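Local atomic coordinates of metallophosphoesterase (Clostridium thermocellum, PDB entry 4J6O), a protein that probably removes 2' or 3' phosphates from broken RNA ends as the manganese-dependent, calcineurin-like phosphatase domain of the bacterial Pnkp-Hen1 repair system. Residues A[15-20]-A[233-238]. Sequence-based numbering, arbitrary orientation.
Sequences DIIGDI and LTAYRY. With MN (manganese (II) ion), chain J.
Residues 233-238, on strand 232-238, run antiparallel to strand 15-17; Leu233 is the first of them. Its CG is anti to the backbone N (chi1 -172°), and with chi2 at 65° CD1 reaches the loop that follows strand 15-17, 3.3 Å from the carbonyl O of Asp19 and also against Ile20 CG1; CG meets Ile17 CG2. Next, the Thr234 carbonyl O accepts the N-H of Gly18 at 3.2 Å, nearly along the C=O axis, so the pairing reaches just past Ile17 to the point where the chain leaves the sheet. One residue on, Asp19 binds the manganese through OD2 at 2.2 Å, in a site that includes His21 and Asp65; this is the calcineurin-like arrangement of metal ligands just after a core strand. Ala235 forms a non-hydrogen-bonded pair with Ile17, its CB resting 4.0 Å from Ile17 CG1. Tyr236 and Ile16 make the hydrogen-bonded pair: Tyr236 N to Ile16 O and Ile16 N to Tyr236 O are both 2.8 Å. On the face they share, Ile16 CD1 reaches the ring's CD1 and, farther along, Tyr238 CB. Arg237 runs beside Asp15 on the Ile17 face and bends at chi3, setting its guanidinium only 19° from the carboxylate plane. Arg237 NE forms a salt bridge with Asp15 OD1 at 3.4 Å, and a water joins Asp15 OD2 to Arg237 NH2 at the guanidinium edge. Asp15 OD2 also has a salt bridge to Arg58 and a hydrogen bond to the Tyr36 hydroxyl, Arg237 NH1 a salt bridge to Glu242, and the hydroxyl of Tyr238, last of the run, a hydrogen bond to Asp147. In the five-stranded mixed sheet this pair is central: strand 59-62 runs parallel beside 14-17, strand 242-247 antiparallel beside 232-238, and the face with Ile16, Tyr236 and Tyr238 packs on strand 203-206 of the second large sheet.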
# COMPACT_ATOMS: atom_id res chain seq x y z
N ASP A 15 8.49 -6.96 6.55
CA ASP A 15 7.18 -7.57 6.43
C ASP A 15 6.37 -6.63 5.59
O ASP A 15 6.23 -5.44 5.93
CB ASP A 15 6.58 -7.77 7.81
CG ASP A 15 7.40 -8.76 8.62
OD1 ASP A 15 7.67 -9.85 8.12
OD2 ASP A 15 7.79 -8.41 9.75
N ILE A 16 5.98 -7.13 4.43
CA ILE A 16 5.42 -6.29 3.36
C ILE A 16 3.91 -6.49 3.33
O ILE A 16 3.45 -7.62 3.27
CB ILE A 16 6.03 -6.67 1.99
CG1 ILE A 16 7.57 -6.64 2.06
CG2 ILE A 16 5.51 -5.71 0.90
CD1 ILE A 16 8.22 -7.23 0.84
N ILE A 17 3.14 -5.40 3.46
CA ILE A 17 1.69 -5.56 3.76
C ILE A 17 0.89 -4.92 2.60
O ILE A 17 1.19 -3.79 2.17
CB ILE A 17 1.33 -4.88 5.09
CG1 ILE A 17 2.00 -5.68 6.24
CG2 ILE A 17 -0.18 -4.92 5.34
CD1 ILE A 17 1.82 -5.12 7.61
N GLY A 18 -0.14 -5.63 2.14
CA GLY A 18 -0.97 -5.16 1.02
C GLY A 18 -2.03 -4.16 1.45
O GLY A 18 -2.00 -3.58 2.53
N ASP A 19 -2.98 -3.90 0.53
CA ASP A 19 -3.92 -2.80 0.74
C ASP A 19 -4.74 -2.96 2.01
O ASP A 19 -5.44 -3.97 2.21
CB ASP A 19 -4.92 -2.79 -0.42
CG ASP A 19 -4.28 -2.74 -1.77
OD1 ASP A 19 -3.29 -3.46 -2.11
OD2 ASP A 19 -4.86 -1.96 -2.60
N ILE A 20 -4.72 -1.91 2.80
CA ILE A 20 -5.41 -1.89 4.06
C ILE A 20 -6.81 -1.29 4.00
O ILE A 20 -7.71 -1.83 4.64
CB ILE A 20 -4.54 -1.17 5.10
CG1 ILE A 20 -3.21 -1.96 5.29
CG2 ILE A 20 -5.28 -0.99 6.41
CD1 ILE A 20 -2.07 -1.10 5.92
N LEU A 233 -6.03 -9.80 4.90
CA LEU A 233 -4.91 -8.88 4.83
C LEU A 233 -3.65 -9.74 4.92
O LEU A 233 -3.51 -10.55 5.88
CB LEU A 233 -4.94 -7.90 5.98
CG LEU A 233 -3.92 -6.78 5.89
CD1 LEU A 233 -4.26 -5.88 4.67
CD2 LEU A 233 -3.90 -5.91 7.19
N THR A 234 -2.78 -9.59 3.92
CA THR A 234 -1.59 -10.42 3.79
C THR A 234 -0.30 -9.64 4.05
O THR A 234 -0.14 -8.48 3.53
CB THR A 234 -1.55 -11.05 2.37
OG1 THR A 234 -2.65 -11.97 2.27
CG2 THR A 234 -0.23 -11.77 2.15
N ALA A 235 0.63 -10.29 4.74
CA ALA A 235 2.02 -9.80 4.79
C ALA A 235 2.91 -10.81 4.14
O ALA A 235 2.69 -12.03 4.28
CB ALA A 235 2.51 -9.61 6.26
N TYR A 236 3.94 -10.34 3.45
CA TYR A 236 4.95 -11.18 2.86
C TYR A 236 6.24 -10.93 3.62
O TYR A 236 6.71 -9.77 3.72
CB TYR A 236 5.10 -10.83 1.35
CG TYR A 236 6.11 -11.66 0.58
CD1 TYR A 236 7.48 -11.34 0.61
CD2 TYR A 236 5.70 -12.69 -0.24
CE1 TYR A 236 8.39 -12.11 -0.12
CE2 TYR A 236 6.60 -13.44 -0.99
CZ TYR A 236 7.92 -13.14 -0.92
OH TYR A 236 8.78 -13.88 -1.70
N ARG A 237 6.79 -12.00 4.23
CA ARG A 237 7.97 -11.84 5.05
C ARG A 237 9.18 -12.06 4.16
O ARG A 237 9.26 -13.03 3.41
CB ARG A 237 7.95 -12.86 6.20
CG ARG A 237 6.66 -12.83 6.92
CD ARG A 237 6.71 -13.66 8.20
NE ARG A 237 7.51 -13.06 9.25
CZ ARG A 237 8.54 -13.70 9.85
NH1 ARG A 237 8.93 -14.92 9.47
NH2 ARG A 237 9.20 -13.12 10.82
N TYR A 238 10.06 -11.07 4.16
CA TYR A 238 11.28 -11.07 3.37
C TYR A 238 12.49 -11.00 4.29
O TYR A 238 12.54 -10.15 5.16
CB TYR A 238 11.26 -9.82 2.48
CG TYR A 238 12.46 -9.72 1.58
CD1 TYR A 238 13.62 -9.13 2.03
CD2 TYR A 238 12.44 -10.23 0.27
CE1 TYR A 238 14.74 -9.05 1.21
CE2 TYR A 238 13.55 -10.13 -0.56
CZ TYR A 238 14.71 -9.56 -0.06
OH TYR A 238 15.84 -9.46 -0.86
MN MN J . -6.61 -0.95 -3.39
O HOH W 1 7.44 -10.99 11.27
O HOH W 2 -7.60 -3.03 -3.33